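Local coordinates for protein enoyl-CoA hydratase/isomerase (Pseudomonas aeruginosa, PDB 3LAO) that probably hydrates the double bond of an unsaturated acyl-CoA, possibly a cholesterol-derived steroid thioester, as a homotrimer of the crotonase family, at residues A217-Q220 with S221-G225. Numbering follows the deposited sequence.
Sequences AALQ and SAFQG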
loop_
_atom_site.group_PDB
_atom_site.type_symbol
_atom_site.label_atom_id
_atom_site.label_comp_id
_atom_site.label_asym_id
_atom_site.label_seq_id
_atom_site.Cartn_x
_atom_site.Cartn_y
_atom_site.Cartn_z
ATOM N N ALA B 217 19.674 -6.283 6.476
ATOM C CA ALA B 217 19.093 -5.236 7.307
ATOM C C ALA B 217 17.992 -4.463 6.542
ATOM O O ALA B 217 17.015 -4.019 7.129
ATOM C CB ALA B 217 20.160 -4.304 7.771
ATOM N N ALA B 218 18.142 -4.330 5.231
ATOM C CA ALA B 218 17.060 -3.781 4.428
ATOM C C ALA B 218 15.774 -4.623 4.563
ATOM O O ALA B 218 14.689 -4.047 4.859
ATOM C CB ALA B 218 17.486 -3.612 2.976
ATOM N N LEU B 219 15.906 -5.960 4.401
ATOM C CA LEU B 219 14.745 -6.877 4.441
ATOM C C LEU B 219 14.079 -6.800 5.781
ATOM O O LEU B 219 12.841 -6.746 5.879
ATOM C CB LEU B 219 15.113 -8.331 4.169
ATOM C CG LEU B 219 15.260 -8.655 2.695
ATOM C CD1 LEU B 219 15.937 -9.984 2.538
ATOM C CD2 LEU B 219 13.911 -8.639 1.962
ATOM N N GLN B 220 14.912 -6.798 6.814
ATOM C CA GLN B 220 14.422 -6.733 8.192
ATOM C C GLN B 220 13.651 -5.430 8.452
ATOM O O GLN B 220 12.582 -5.475 9.071
ATOM C CB GLN B 220 15.549 -6.943 9.221
ATOM C CG GLN B 220 15.060 -7.216 10.630
ATOM C CD GLN B 220 14.368 -8.574 10.725
ATOM O OE1 GLN B 220 14.595 -9.467 9.888
ATOM N NE2 GLN B 220 13.518 -8.734 11.735
ATOM N N SER B 221 14.125 -4.283 7.954
ATOM C CA SER B 221 13.278 -3.068 8.087
ATOM C C SER B 221 11.945 -3.163 7.347
ATOM O O SER B 221 10.905 -2.758 7.859
ATOM C CB SER B 221 14.004 -1.830 7.603
ATOM O OG SER B 221 15.099 -1.620 8.436
ATOM N N ALA B 222 11.984 -3.699 6.133
ATOM C CA ALA B 222 10.793 -3.752 5.285
ATOM C C ALA B 222 9.743 -4.675 5.897
ATOM O O ALA B 222 8.552 -4.322 5.965
ATOM C CB ALA B 222 11.172 -4.189 3.863
ATOM N N PHE B 223 10.213 -5.810 6.422
ATOM C CA PHE B 223 9.358 -6.813 7.034
ATOM C C PHE B 223 8.541 -6.306 8.222
ATOM O O PHE B 223 7.682 -7.023 8.694
ATOM C CB PHE B 223 10.154 -8.057 7.439
ATOM C CG PHE B 223 10.492 -8.997 6.285
ATOM C CD1 PHE B 223 9.568 -9.296 5.305
ATOM C CD2 PHE B 223 11.717 -9.633 6.232
ATOM C CE1 PHE B 223 9.880 -10.164 4.258
ATOM C CE2 PHE B 223 12.027 -10.501 5.199
ATOM C CZ PHE B 223 11.112 -10.754 4.197
ATOM N N GLN B 224 8.782 -5.083 8.692
ATOM C CA GLN B 224 7.952 -4.483 9.754
ATOM C C GLN B 224 6.492 -4.216 9.377
ATOM O O GLN B 224 6.184 -3.349 8.543
ATOM C CB GLN B 224 8.565 -3.191 10.265
ATOM C CG GLN B 224 9.928 -3.403 10.844
ATOM C CD GLN B 224 10.015 -4.685 11.661
ATOM O OE1 GLN B 224 10.339 -5.745 11.132
ATOM N NE2 GLN B 224 9.724 -4.589 12.956
ATOM N N GLY B 225 5.590 -4.957 10.007
ATOM C CA GLY B 225 4.167 -4.778 9.813
ATOM C C GLY B 225 3.706 -5.032 8.397
ATOM O O GLY B 225 2.637 -4.587 8.000
#
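Leu219 and Phe223, one helical turn apart, lie side by side and point the same way on helix 212-222. The ring carbon CE2 of Phe223 reaches back to Leu219 CB at 3.9 Å, the nearest approach between the two side chains; further out, the methyl CD2 of Leu219 stands 4.2 Å from CZ of that ring. With CG of Phe223 anti to its own carbonyl carbon (chi1 -78°), the ring folds back along the helix, and its CD2 comes to 3.1 Å from Leu219 O. That same carbonyl oxygen accepts a hydrogen bond from Phe223 N (2.8 Å). Ala222 N bonds in turn to Ala218 O (3.0 Å), while Ala217 O accepts a hydrogen bond from Ser221 N (3.0 Å). A weak bond from Ser221 OG reaches the same Ala217 O at 3.3 Å.

On the buried side, Leu219 packs on Pro107 and Asp128 of its own chain, whereas Ala222 and the Phe223 ring meet Trp163 of a second subunit, the two ring planes inclined by about 20°. Gln220 and Gln224, by contrast, belong to the exposed side, although Gln220, like Phe223, still touches Arg103. The i to i+4 bonds are those of an alpha-helix, and buried Leu219, Ala222 and Phe223 set against exposed Gln220 make it amphipathic, here part of the C-terminal helical region that packs between subunits in the crotonase-fold trimer.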